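Local coordinates for malonyl CoA-acyl carrier protein transacylase (Staphylococcus aureus, PDB 3IM9) that transfers the malonyl group from malonyl-CoA to the holo acyl carrier protein, the step that supplies malonyl-ACP for fatty acid synthesis, at residues S97-Y101 with I118-R122; I161-N166 with F206-L210; I214-S219 with M253-Y258. All coordinates share one frame; numbering follows the deposited sequence.

Interaction 1 (S97-Y101 with I118-R122); sequences SLGEY and IVRKR. With CA (calcium ion), chain B.
Leu98 and Val119 bring the two backbones nearest, with CA atoms 7.4 Å apart, where the turn at the start of helix 99-106 faces the middle of helix 112-128. The sequence and the turn between strand 92-95 and helix 99-106 are consistent with a nucleophile elbow (GxSxG) of the acyltransferase fold. Ser97, the active-site serine by similarity with the family, sits at its apex. Its backbone is strained, with a positive phi.

Arg122 reaches over from the helix. Its CG is anti to the backbone N (chi1 -173°) and the chain runs straight to NE, long enough to bring the guanidinium to Ser97. NH2 donates a nearly straight bond to Ser97 OG, 3.0 Å and 161°, lying close to the guanidinium plane. A water bridges Ser97 OG and Arg122 NH1. The Ser97 carbonyl O lies over one guanidinium face. Ser97 OG also pairs with His207. Arg122 NH1 bonds Gln71, and NH2 has a second acceptor in Gln256 OE1.

The apolar half is made by Val119. Its CG1 lies over one face of the Tyr101 ring, 3.9 Å from the centroid, a CH-pi contact. The same methyl touches Leu98 CD2 at 3.5 Å. Ile118 CG2 meets Tyr101 CE2 obliquely at 3.7 Å. Helix 67-84 packs Leu75 against both Tyr101 and Val119.

The Tyr101 ring and the guanidinium planes are 59° apart, and Arg122 NE comes to 3.4 Å from Tyr101 CE1. Beyond them Tyr101 OH binds the calcium ion at 2.7 Å, in the plane of its ring. Arg122 NE lies 3.0 Å from the same ion.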
ATOM      1  N   SER A  97       1.661  -1.400  -1.180  1.00  9.42           N
ATOM      2  CA  SER A  97       1.234  -2.777  -0.900  1.00  9.32           C
ATOM      3  C   SER A  97      -0.256  -2.922  -1.256  1.00  7.74           C
ATOM      4  O   SER A  97      -0.598  -2.972  -2.447  1.00  9.10           O
ATOM      5  CB  SER A  97       1.582  -3.227   0.497  1.00  8.88           C
ATOM      6  OG  SER A  97       1.236  -4.599   0.650  1.00  9.46           O
ATOM      7  N   LEU A  98      -1.178  -2.959  -0.285  1.00  8.19           N
ATOM      8  CA  LEU A  98      -2.608  -2.921  -0.619  1.00  8.28           C
ATOM      9  C   LEU A  98      -2.903  -1.707  -1.550  1.00  8.17           C
ATOM     10  O   LEU A  98      -3.761  -1.784  -2.451  1.00  8.71           O
ATOM     11  CB  LEU A  98      -3.377  -2.846   0.720  1.00  8.11           C
ATOM     12  CG  LEU A  98      -4.920  -2.731   0.591  1.00  9.81           C
ATOM     13  CD1 LEU A  98      -5.417  -1.270   0.266  1.00  9.22           C
ATOM     14  CD2 LEU A  98      -5.523  -3.793  -0.350  1.00  9.13           C
ATOM     15  N   GLY A  99      -2.313  -0.572  -1.229  1.00  6.82           N
ATOM     16  CA  GLY A  99      -2.585   0.644  -1.984  1.00  8.45           C
ATOM     17  C   GLY A  99      -2.419   0.504  -3.495  1.00  9.14           C
ATOM     18  O   GLY A  99      -3.022   1.276  -4.241  1.00  8.37           O
ATOM     19  N   GLU A 100      -1.571  -0.457  -3.935  1.00  7.62           N
ATOM     20  CA  GLU A 100      -1.399  -0.624  -5.375  1.00  8.61           C
ATOM     21  C   GLU A 100      -2.728  -1.020  -5.992  1.00  9.95           C
ATOM     22  O   GLU A 100      -2.951  -0.696  -7.171  1.00 10.46           O
ATOM     23  CB  GLU A 100      -0.307  -1.687  -5.617  1.00  9.78           C
ATOM     24  CG  GLU A 100       0.132  -1.796  -7.138  1.00  9.65           C
ATOM     25  CD  GLU A 100       1.529  -2.276  -7.266  1.00  9.57           C
ATOM     26  OE1 GLU A 100       2.402  -1.818  -6.500  1.00 12.20           O
ATOM     27  OE2 GLU A 100       1.749  -3.115  -8.177  1.00 12.86           O
ATOM     28  N   TYR A 101      -3.584  -1.735  -5.257  1.00  9.10           N
ATOM     29  CA  TYR A 101      -4.937  -2.106  -5.792  1.00  9.10           C
ATOM     30  C   TYR A 101      -5.784  -0.868  -5.966  1.00 10.10           C
ATOM     31  O   TYR A 101      -6.611  -0.813  -6.902  1.00 10.20           O
ATOM     32  CB  TYR A 101      -5.557  -3.185  -4.950  1.00  9.36           C
ATOM     33  CG  TYR A 101      -4.835  -4.476  -5.124  1.00  9.75           C
ATOM     34  CD1 TYR A 101      -3.749  -4.849  -4.297  1.00  9.55           C
ATOM     35  CD2 TYR A 101      -5.248  -5.374  -6.125  1.00 10.24           C
ATOM     36  CE1 TYR A 101      -3.031  -6.052  -4.470  1.00 10.19           C
ATOM     37  CE2 TYR A 101      -4.541  -6.572  -6.340  1.00 10.85           C
ATOM     38  CZ  TYR A 101      -3.462  -6.882  -5.523  1.00  9.80           C
ATOM     39  OH  TYR A 101      -2.798  -8.076  -5.780  1.00 12.45           O
ATOM     40  N   ILE A 118     -10.860  -9.139  -4.833  1.00 10.86           N
ATOM     41  CA  ILE A 118      -9.480  -9.600  -4.925  1.00 10.69           C
ATOM     42  C   ILE A 118      -8.692  -9.280  -3.606  1.00 10.68           C
ATOM     43  O   ILE A 118      -7.950 -10.145  -3.088  1.00 12.24           O
ATOM     44  CB  ILE A 118      -8.769  -8.931  -6.122  1.00 10.90           C
ATOM     45  CG1 ILE A 118      -9.335  -9.714  -7.340  1.00 12.34           C
ATOM     46  CG2 ILE A 118      -7.236  -9.111  -6.034  1.00 10.57           C
ATOM     47  CD1 ILE A 118      -9.021  -8.971  -8.627  1.00 12.17           C
ATOM     48  N   VAL A 119      -8.879  -8.060  -3.068  1.00 11.08           N
ATOM     49  CA  VAL A 119      -8.064  -7.740  -1.893  1.00 10.97           C
ATOM     50  C   VAL A 119      -8.638  -8.391  -0.647  1.00 11.50           C
ATOM     51  O   VAL A 119      -7.861  -8.692   0.325  1.00 10.71           O
ATOM     52  CB  VAL A 119      -7.905  -6.211  -1.670  1.00  9.00           C
ATOM     53  CG1 VAL A 119      -7.208  -5.587  -2.868  1.00 11.02           C
ATOM     54  CG2 VAL A 119      -9.198  -5.467  -1.262  1.00 10.90           C
ATOM     55  N   ARG A 120      -9.960  -8.698  -0.584  1.00  9.72           N
ATOM     56  CA  ARG A 120     -10.421  -9.508   0.492  1.00  9.16           C
ATOM     57  C   ARG A 120      -9.742 -10.894   0.459  1.00 10.87           C
ATOM     58  O   ARG A 120      -9.310 -11.379   1.527  1.00  9.78           O
ATOM     59  CB  ARG A 120     -12.003  -9.629   0.382  1.00 10.53           C
ATOM     60  CG  ARG A 120     -12.629 -10.714   1.305  1.00 10.05           C
ATOM     61  CD  ARG A 120     -12.436 -10.320   2.737  1.00 12.07           C
ATOM     62  NE  ARG A 120     -13.388 -11.108   3.577  1.00 12.62           N
ATOM     63  CZ  ARG A 120     -13.418 -11.042   4.887  1.00 14.26           C
ATOM     64  NH1 ARG A 120     -12.550 -10.253   5.557  1.00 14.30           N
ATOM     65  NH2 ARG A 120     -14.354 -11.760   5.601  1.00 14.71           N
ATOM     66  N   LYS A 121      -9.661 -11.553  -0.732  1.00 10.67           N
ATOM     67  CA  LYS A 121      -8.967 -12.814  -0.759  1.00 10.75           C
ATOM     68  C   LYS A 121      -7.462 -12.651  -0.431  1.00 11.06           C
ATOM     69  O   LYS A 121      -6.962 -13.475   0.294  1.00 11.21           O
ATOM     70  CB  LYS A 121      -9.104 -13.403  -2.211  1.00 10.20           C
ATOM     71  CG  LYS A 121      -8.448 -14.824  -2.381  1.00 12.78           C
ATOM     72  CD  LYS A 121      -9.088 -15.899  -1.586  1.00 16.57           C
ATOM     73  CE  LYS A 121     -10.370 -16.337  -2.236  1.00 24.97           C
ATOM     74  NZ  LYS A 121     -10.884 -17.676  -1.650  1.00 26.97           N
ATOM     75  N   ARG A 122      -6.837 -11.592  -0.935  1.00  9.83           N
ATOM     76  CA  ARG A 122      -5.390 -11.342  -0.643  1.00  9.82           C
ATOM     77  C   ARG A 122      -5.179 -11.269   0.885  1.00  9.53           C
ATOM     78  O   ARG A 122      -4.312 -11.938   1.416  1.00 10.02           O
ATOM     79  CB  ARG A 122      -5.033  -9.977  -1.236  1.00 10.00           C
ATOM     80  CG  ARG A 122      -3.551  -9.671  -1.171  1.00  9.90           C
ATOM     81  CD  ARG A 122      -3.281  -8.364  -1.900  1.00 11.59           C
ATOM     82  NE  ARG A 122      -1.896  -7.934  -1.858  1.00 10.51           N
ATOM     83  CZ  ARG A 122      -1.387  -7.157  -0.915  1.00  9.73           C
ATOM     84  NH1 ARG A 122      -2.123  -6.736   0.106  1.00 10.66           N
ATOM     85  NH2 ARG A 122      -0.141  -6.740  -1.002  1.00 11.34           N
TER
HETATM   86 CA    CA B 601      -0.494  -8.442  -4.446  1.00 27.15          CA
HETATM   87  O   HOH W   1      -0.899  -5.454   2.454  1.00 13.05           O

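Interaction 2 (I161-N166 with F206-L210); sequences IIEPAN and FHSSL
His207, the active-site histidine by similarity, sits in a loop before helix 215-222, and here that loop packs on strand 162-169, an inner strand of the mixed sheet. The CA atoms of Ala165 and His207 are 5.2 Å apart. A classic beta bulge at Ala165 and Asn166, opposite Val174, lies beside the histidine.

Ala165 CB rests against His207 CB at 3.9 Å. Asn166 ND2 reaches the imidazole at CD2, 3.7 Å away, with amide and ring planes 66° apart. The ring nitrogens bond elsewhere: NE2 to Ser97 and ND1 to the carbonyl of Ser259.

Farther along, Glu163 holds the loop. Its CG is anti to the carbonyl carbon (chi1 -69°), and the extended chain delivers the carboxylate to Ser209. OE1 accepts from Ser209 OG at 2.7 Å, and OE2 accepts from Ser209 N at 2.9 Å. Both are met on the syn side, about 20° out of the carboxylate plane. A water sits within hydrogen-bonding distance of Glu163 OE2 and His207 O. Next to this, Ser208 OG accepts from Leu210 N in an ST turn and is also hydrogen-bonded to Pro205 O. Ile161 CD1 packs on Leu210 CG at 4.0 Å.

Two bonds to one serine fix the rotation of the carboxylate and should favour its charged form. They also tie the loop that carries His207 to the strand.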
ATOM      1  N   ILE A 161      15.137 -16.882   7.893  1.00 12.01           N
ATOM      2  CA  ILE A 161      15.469 -15.691   7.100  1.00 12.63           C
ATOM      3  C   ILE A 161      14.763 -14.450   7.625  1.00 12.36           C
ATOM      4  O   ILE A 161      13.662 -14.505   8.207  1.00 10.80           O
ATOM      5  CB  ILE A 161      15.139 -15.866   5.612  1.00 15.85           C
ATOM      6  CG1 ILE A 161      13.656 -15.972   5.457  1.00 17.57           C
ATOM      7  CG2 ILE A 161      15.933 -17.115   5.010  1.00 20.43           C
ATOM      8  CD1 ILE A 161      13.244 -15.734   4.078  1.00 33.40           C
ATOM      9  N   ILE A 162      15.436 -13.320   7.424  1.00 13.00           N
ATOM     10  CA  ILE A 162      14.821 -11.996   7.637  1.00 11.79           C
ATOM     11  C   ILE A 162      15.287 -11.137   6.467  1.00 11.09           C
ATOM     12  O   ILE A 162      16.474 -11.203   6.071  1.00 11.92           O
ATOM     13  CB  ILE A 162      15.232 -11.480   9.004  1.00 11.63           C
ATOM     14  CG1 ILE A 162      14.666 -10.141   9.292  1.00 15.25           C
ATOM     15  CG2 ILE A 162      16.712 -11.461   9.185  1.00 13.08           C
ATOM     16  CD1 ILE A 162      14.909  -9.676  10.799  1.00 16.27           C
ATOM     17  N   GLU A 163      14.408 -10.339   5.876  1.00 10.74           N
ATOM     18  CA  GLU A 163      14.739  -9.626   4.631  1.00 11.73           C
ATOM     19  C   GLU A 163      14.135  -8.230   4.698  1.00 10.13           C
ATOM     20  O   GLU A 163      13.050  -8.044   5.268  1.00 10.43           O
ATOM     21  CB  GLU A 163      14.024 -10.311   3.435  1.00 13.22           C
ATOM     22  CG  GLU A 163      14.557 -11.676   3.113  1.00 17.66           C
ATOM     23  CD  GLU A 163      13.622 -12.512   2.243  1.00 18.83           C
ATOM     24  OE1 GLU A 163      14.031 -13.616   1.851  1.00 26.04           O
ATOM     25  OE2 GLU A 163      12.528 -12.107   1.905  1.00 18.96           O
ATOM     26  N   PRO A 164      14.715  -7.240   4.009  1.00 10.20           N
ATOM     27  CA  PRO A 164      14.033  -5.926   3.865  1.00 10.93           C
ATOM     28  C   PRO A 164      12.764  -6.199   3.094  1.00 11.51           C
ATOM     29  O   PRO A 164      12.743  -6.962   2.071  1.00 13.60           O
ATOM     30  CB  PRO A 164      15.046  -5.113   3.010  1.00 12.49           C
ATOM     31  CG  PRO A 164      16.456  -5.686   3.415  1.00 13.73           C
ATOM     32  CD  PRO A 164      16.107  -7.223   3.439  1.00 11.12           C
ATOM     33  N   ALA A 165      11.684  -5.607   3.595  1.00 10.28           N
ATOM     34  CA  ALA A 165      10.350  -5.824   3.059  1.00 10.38           C
ATOM     35  C   ALA A 165       9.732  -4.534   2.534  1.00 11.17           C
ATOM     36  O   ALA A 165       9.340  -4.468   1.370  1.00 11.01           O
ATOM     37  CB  ALA A 165       9.452  -6.452   4.116  1.00 10.62           C
ATOM     38  N   ASN A 166       9.636  -3.508   3.379  1.00 11.10           N
ATOM     39  CA  ASN A 166       9.017  -2.288   2.922  1.00 11.05           C
ATOM     40  C   ASN A 166      10.113  -1.248   2.998  1.00 12.42           C
ATOM     41  O   ASN A 166      10.602  -0.894   4.062  1.00 12.42           O
ATOM     42  CB  ASN A 166       7.787  -1.834   3.794  1.00 11.00           C
ATOM     43  CG  ASN A 166       6.648  -2.784   3.890  1.00 11.63           C
ATOM     44  OD1 ASN A 166       5.806  -2.606   4.840  1.00 17.44           O
ATOM     45  ND2 ASN A 166       6.464  -3.661   3.010  1.00 11.82           N
ATOM     46  N   PHE A 206       5.040 -10.814   5.908  1.00 10.06           N
ATOM     47  CA  PHE A 206       4.588 -10.234   4.623  1.00 10.00           C
ATOM     48  C   PHE A 206       5.730  -9.602   3.843  1.00  9.11           C
ATOM     49  O   PHE A 206       6.722  -9.079   4.414  1.00 10.69           O
ATOM     50  CB  PHE A 206       3.439  -9.223   4.826  1.00 10.17           C
ATOM     51  CG  PHE A 206       2.270  -9.788   5.637  1.00 10.89           C
ATOM     52  CD1 PHE A 206       1.896 -11.143   5.513  1.00 10.03           C
ATOM     53  CD2 PHE A 206       1.591  -8.943   6.514  1.00 12.13           C
ATOM     54  CE1 PHE A 206       0.811 -11.676   6.311  1.00 14.01           C
ATOM     55  CE2 PHE A 206       0.488  -9.449   7.243  1.00 14.73           C
ATOM     56  CZ  PHE A 206       0.151 -10.815   7.146  1.00 14.92           C
ATOM     57  N   HIS A 207       5.615  -9.655   2.526  1.00  9.85           N
ATOM     58  CA  HIS A 207       6.629  -9.093   1.601  1.00 11.22           C
ATOM     59  C   HIS A 207       8.024  -9.684   1.835  1.00 12.25           C
ATOM     60  O   HIS A 207       9.037  -9.061   1.536  1.00 14.02           O
ATOM     61  CB  HIS A 207       6.659  -7.531   1.644  1.00 11.01           C
ATOM     62  CG  HIS A 207       5.410  -6.975   1.110  1.00  9.61           C
ATOM     63  ND1 HIS A 207       5.073  -7.102  -0.241  1.00  9.77           N
ATOM     64  CD2 HIS A 207       4.363  -6.409   1.734  1.00 10.36           C
ATOM     65  CE1 HIS A 207       3.887  -6.505  -0.415  1.00 13.77           C
ATOM     66  NE2 HIS A 207       3.432  -6.113   0.764  1.00 11.69           N
ATOM     67  N   SER A 208       8.052 -10.914   2.316  1.00 11.51           N
ATOM     68  CA  SER A 208       9.314 -11.718   2.348  1.00 12.07           C
ATOM     69  C   SER A 208       9.100 -12.927   1.428  1.00 12.03           C
ATOM     70  O   SER A 208       7.951 -13.320   1.032  1.00 12.42           O
ATOM     71  CB  SER A 208       9.598 -12.173   3.783  1.00 10.71           C
ATOM     72  OG  SER A 208       8.824 -13.373   4.084  1.00 11.30           O
ATOM     73  N   SER A 209      10.209 -13.548   1.062  1.00 10.87           N
ATOM     74  CA  SER A 209      10.191 -14.760   0.193  1.00 13.69           C
ATOM     75  C   SER A 209       9.349 -15.922   0.800  1.00 13.17           C
ATOM     76  O   SER A 209       8.834 -16.785   0.046  1.00 14.42           O
ATOM     77  CB  SER A 209      11.655 -15.185  -0.079  1.00 16.23           C
ATOM     78  OG  SER A 209      12.270 -15.519   1.158  1.00 20.00           O
ATOM     79  N   LEU A 210       9.105 -15.894   2.135  1.00 11.01           N
ATOM     80  CA  LEU A 210       8.224 -16.891   2.721  1.00 12.59           C
ATOM     81  C   LEU A 210       6.787 -16.837   2.174  1.00 12.14           C
ATOM     82  O   LEU A 210       6.117 -17.861   2.184  1.00 12.77           O
ATOM     83  CB  LEU A 210       8.186 -16.762   4.247  1.00 13.02           C
ATOM     84  CG  LEU A 210       9.584 -16.965   4.978  1.00 14.34           C
ATOM     85  CD1 LEU A 210       9.441 -16.648   6.416  1.00 14.01           C
ATOM     86  CD2 LEU A 210       9.942 -18.454   4.745  1.00 19.38           C
TER
HETATM   87  O   HOH W   2      11.741  -9.490   0.658  1.00 23.95           O

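Interaction 3 (I214-S219 with M253-Y258); sequences IEEDFS and MVKQLY. With CA (calcium ion), chain B.
Glu215 and Val254 are the nearest pair of the two backbones, CA to CA 6.3 Å, where the first turn of helix 215-222 meets the last turn of helix 246-256. This is helix-helix packing within the acyltransferase fold, beside the calcium site.

Leu257 and Val254 face Phe218, Glu215 and Ser219. Leu257 CD1 comes obliquely to the Phe218 ring at CD1, 3.6 Å away, and also touches Ile214 CD1 at 4.1 Å. A chi1 of -170° sets Phe218 CG opposite the backbone nitrogen and turns the ring toward the calcium ion. The ring also packs on Tyr101 and Arg122.

Val254 wedges its two methyls against Ser219 OG, each at 3.4 Å. That hydroxyl donates to Glu215 O, from above the carbonyl plane, and the same oxygen takes the backbone N-H of Ser219. Glu215 runs extended past Val254, its CG 3.6 Å from Val254 CG1. Its carboxylate meets the Tyr258 ring obliquely, with planes 44° apart.

Two groups of helix 246-256 bind the calcium ion. Tyr101 OH also binds it, and Arg122 belongs to the same site. Met253 O lies 2.7 Å from the calcium ion, and Gln256 OE1 lies 2.6 Å from it.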
ATOM      1  N   ILE A 214       1.607 -18.619  -0.725  1.00 13.88           N
ATOM      2  CA  ILE A 214       0.230 -18.276  -1.152  1.00 13.89           C
ATOM      3  C   ILE A 214       0.148 -17.860  -2.620  1.00 12.95           C
ATOM      4  O   ILE A 214      -0.935 -17.513  -3.092  1.00 14.40           O
ATOM      5  CB  ILE A 214      -0.394 -17.144  -0.276  1.00 13.46           C
ATOM      6  CG1 ILE A 214       0.374 -15.827  -0.394  1.00 13.24           C
ATOM      7  CG2 ILE A 214      -0.580 -17.657   1.193  1.00 16.07           C
ATOM      8  CD1 ILE A 214      -0.461 -14.587   0.161  1.00 14.01           C
ATOM      9  N   GLU A 215       1.264 -17.938  -3.325  1.00 14.56           N
ATOM     10  CA  GLU A 215       1.326 -17.531  -4.758  1.00 16.11           C
ATOM     11  C   GLU A 215       0.297 -18.308  -5.575  1.00 17.33           C
ATOM     12  O   GLU A 215      -0.480 -17.710  -6.360  1.00 16.79           O
ATOM     13  CB  GLU A 215       2.758 -17.795  -5.330  1.00 19.29           C
ATOM     14  CG  GLU A 215       2.833 -17.642  -6.820  1.00 24.64           C
ATOM     15  CD  GLU A 215       4.275 -17.722  -7.324  1.00 34.15           C
ATOM     16  OE1 GLU A 215       4.510 -17.244  -8.441  1.00 38.55           O
ATOM     17  OE2 GLU A 215       5.145 -18.261  -6.592  1.00 30.84           O
ATOM     18  N   GLU A 216       0.267 -19.622  -5.430  1.00 16.90           N
ATOM     19  CA  GLU A 216      -0.634 -20.369  -6.320  1.00 20.02           C
ATOM     20  C   GLU A 216      -2.101 -20.070  -6.055  1.00 18.01           C
ATOM     21  O   GLU A 216      -2.860 -19.917  -7.048  1.00 17.14           O
ATOM     22  CB  GLU A 216      -0.423 -21.900  -6.198  1.00 22.93           C
ATOM     23  CG  GLU A 216       0.829 -22.445  -6.811  1.00 34.11           C
ATOM     24  CD  GLU A 216       1.153 -23.797  -6.148  1.00 46.83           C
ATOM     25  OE1 GLU A 216       0.352 -24.777  -6.325  1.00 49.41           O
ATOM     26  OE2 GLU A 216       2.162 -23.832  -5.376  1.00 51.93           O
ATOM     27  N   ASP A 217      -2.504 -20.016  -4.805  1.00 15.40           N
ATOM     28  CA  ASP A 217      -3.894 -19.771  -4.465  1.00 17.54           C
ATOM     29  C   ASP A 217      -4.315 -18.359  -4.959  1.00 15.64           C
ATOM     30  O   ASP A 217      -5.414 -18.149  -5.518  1.00 15.76           O
ATOM     31  CB  ASP A 217      -4.128 -19.847  -2.952  1.00 16.61           C
ATOM     32  CG  ASP A 217      -4.075 -21.303  -2.431  1.00 27.31           C
ATOM     33  OD1 ASP A 217      -4.197 -22.230  -3.254  1.00 26.75           O
ATOM     34  OD2 ASP A 217      -3.916 -21.532  -1.210  1.00 30.70           O
ATOM     35  N   PHE A 218      -3.414 -17.402  -4.794  1.00 14.80           N
ATOM     36  CA  PHE A 218      -3.740 -16.052  -5.213  1.00 13.52           C
ATOM     37  C   PHE A 218      -3.815 -15.940  -6.739  1.00 14.35           C
ATOM     38  O   PHE A 218      -4.776 -15.322  -7.272  1.00 14.04           O
ATOM     39  CB  PHE A 218      -2.757 -15.027  -4.629  1.00 11.15           C
ATOM     40  CG  PHE A 218      -3.208 -13.590  -4.836  1.00 11.69           C
ATOM     41  CD1 PHE A 218      -2.479 -12.755  -5.627  1.00 12.21           C
ATOM     42  CD2 PHE A 218      -4.406 -13.139  -4.243  1.00 11.85           C
ATOM     43  CE1 PHE A 218      -2.859 -11.361  -5.824  1.00 13.50           C
ATOM     44  CE2 PHE A 218      -4.834 -11.812  -4.444  1.00 10.08           C
ATOM     45  CZ  PHE A 218      -4.068 -10.928  -5.211  1.00 10.94           C
ATOM     46  N   SER A 219      -2.834 -16.508  -7.451  1.00 14.80           N
ATOM     47  CA  SER A 219      -2.877 -16.529  -8.932  1.00 15.85           C
ATOM     48  C   SER A 219      -4.117 -17.192  -9.430  1.00 17.09           C
ATOM     49  O   SER A 219      -4.721 -16.626 -10.374  1.00 18.27           O
ATOM     50  CB  SER A 219      -1.681 -17.246  -9.562  1.00 18.92           C
ATOM     51  OG  SER A 219      -0.500 -16.652  -9.187  1.00 25.26           O
ATOM     52  N   MET A 253       1.448  -8.288  -9.635  1.00 11.86           N
ATOM     53  CA  MET A 253       0.698  -8.343  -8.393  1.00 10.02           C
ATOM     54  C   MET A 253       0.936  -9.651  -7.683  1.00 11.76           C
ATOM     55  O   MET A 253       0.819  -9.676  -6.400  1.00 11.48           O
ATOM     56  CB  MET A 253      -0.835  -8.240  -8.696  1.00 10.96           C
ATOM     57  CG  MET A 253      -1.238  -6.807  -9.323  1.00 12.07           C
ATOM     58  SD  MET A 253      -0.332  -5.387  -8.762  1.00 11.46           S
ATOM     59  CE  MET A 253      -0.803  -5.305  -6.966  1.00 10.43           C
ATOM     60  N   VAL A 254       1.129 -10.760  -8.426  1.00 10.50           N
ATOM     61  CA  VAL A 254       1.460 -11.965  -7.729  1.00  9.92           C
ATOM     62  C   VAL A 254       2.917 -11.844  -7.119  1.00 10.80           C
ATOM     63  O   VAL A 254       3.121 -12.180  -5.914  1.00 10.77           O
ATOM     64  CB  VAL A 254       1.422 -13.197  -8.711  1.00 11.41           C
ATOM     65  CG1 VAL A 254       1.727 -14.438  -7.902  1.00 13.71           C
ATOM     66  CG2 VAL A 254       0.006 -13.247  -9.283  1.00 13.00           C
ATOM     67  N   LYS A 255       3.855 -11.302  -7.899  1.00 12.95           N
ATOM     68  CA  LYS A 255       5.266 -11.151  -7.359  1.00 12.17           C
ATOM     69  C   LYS A 255       5.301 -10.211  -6.160  1.00 11.74           C
ATOM     70  O   LYS A 255       6.105 -10.388  -5.270  1.00 12.29           O
ATOM     71  CB  LYS A 255       6.196 -10.582  -8.412  1.00 13.73           C
ATOM     72  CG  LYS A 255       6.289 -11.526  -9.604  1.00 15.62           C
ATOM     73  CD  LYS A 255       7.280 -10.966 -10.628  1.00 22.49           C
ATOM     74  CE  LYS A 255       7.433 -12.066 -11.751  1.00 31.45           C
ATOM     75  NZ  LYS A 255       8.399 -11.602 -12.827  1.00 34.06           N
ATOM     76  N   GLN A 256       4.365  -9.254  -6.143  1.00 11.99           N
ATOM     77  CA  GLN A 256       4.324  -8.236  -5.081  1.00 11.72           C
ATOM     78  C   GLN A 256       4.206  -8.930  -3.698  1.00 10.90           C
ATOM     79  O   GLN A 256       4.780  -8.440  -2.704  1.00 12.49           O
ATOM     80  CB  GLN A 256       3.115  -7.330  -5.288  1.00 10.18           C
ATOM     81  CG  GLN A 256       3.170  -6.052  -4.404  1.00 10.35           C
ATOM     82  CD  GLN A 256       1.766  -5.586  -4.007  1.00 10.66           C
ATOM     83  OE1 GLN A 256       0.900  -6.385  -3.660  1.00 12.66           O
ATOM     84  NE2 GLN A 256       1.550  -4.301  -4.067  1.00  9.23           N
ATOM     85  N   LEU A 257       3.536 -10.058  -3.653  1.00 10.12           N
ATOM     86  CA  LEU A 257       3.288 -10.774  -2.373  1.00  9.45           C
ATOM     87  C   LEU A 257       4.588 -11.105  -1.680  1.00 10.58           C
ATOM     88  O   LEU A 257       4.569 -11.096  -0.419  1.00 11.98           O
ATOM     89  CB  LEU A 257       2.469 -12.052  -2.582  1.00 11.54           C
ATOM     90  CG  LEU A 257       1.053 -11.821  -3.209  1.00 12.65           C
ATOM     91  CD1 LEU A 257       0.481 -13.169  -3.569  1.00 12.99           C
ATOM     92  CD2 LEU A 257       0.133 -11.107  -2.168  1.00 16.36           C
ATOM     93  N   TYR A 258       5.581 -11.501  -2.449  1.00 10.18           N
ATOM     94  CA  TYR A 258       6.765 -12.072  -1.819  1.00 11.85           C
ATOM     95  C   TYR A 258       7.993 -11.267  -2.082  1.00 12.21           C
ATOM     96  O   TYR A 258       9.157 -11.755  -1.921  1.00 14.28           O
ATOM     97  CB  TYR A 258       6.956 -13.557  -2.206  1.00 11.35           C
ATOM     98  CG  TYR A 258       6.971 -13.816  -3.703  1.00 12.04           C
ATOM     99  CD1 TYR A 258       5.772 -14.231  -4.335  1.00 14.39           C
ATOM    100  CD2 TYR A 258       8.120 -13.650  -4.432  1.00 16.70           C
ATOM    101  CE1 TYR A 258       5.791 -14.488  -5.691  1.00 15.43           C
ATOM    102  CE2 TYR A 258       8.132 -13.889  -5.792  1.00 19.16           C
ATOM    103  CZ  TYR A 258       6.969 -14.295  -6.383  1.00 17.20           C
ATOM    104  OH  TYR A 258       7.107 -14.540  -7.794  1.00 22.22           O
TER
HETATM  105 CA    CA B 601      -0.494  -8.442  -4.446  1.00 27.15          CA

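How the interactions relate
Interactions 1 and 3 are buried and meet at the calcium ion, whose site draws on Tyr101 and Arg122 of interaction 1 and on Met253 and Gln256 of interaction 3. Gln256 also links them directly, through Arg122 NH2 and Ser97 O. Interaction 2 is only partly buried. It lies on the mixed sheet, farther from interaction 1 than interaction 3 does, but His207 NE2 reaches Ser97 OG at 2.7 Å. Thus the probable catalytic pair spans interactions 1 and 2. The chemistry differs with place: interaction 1 mixes a guanidinium with apolar packing, interaction 2 relies on a carboxylate and hydroxyl, and interaction 3 is mainly apolar, with no hydrogen bond between its segments.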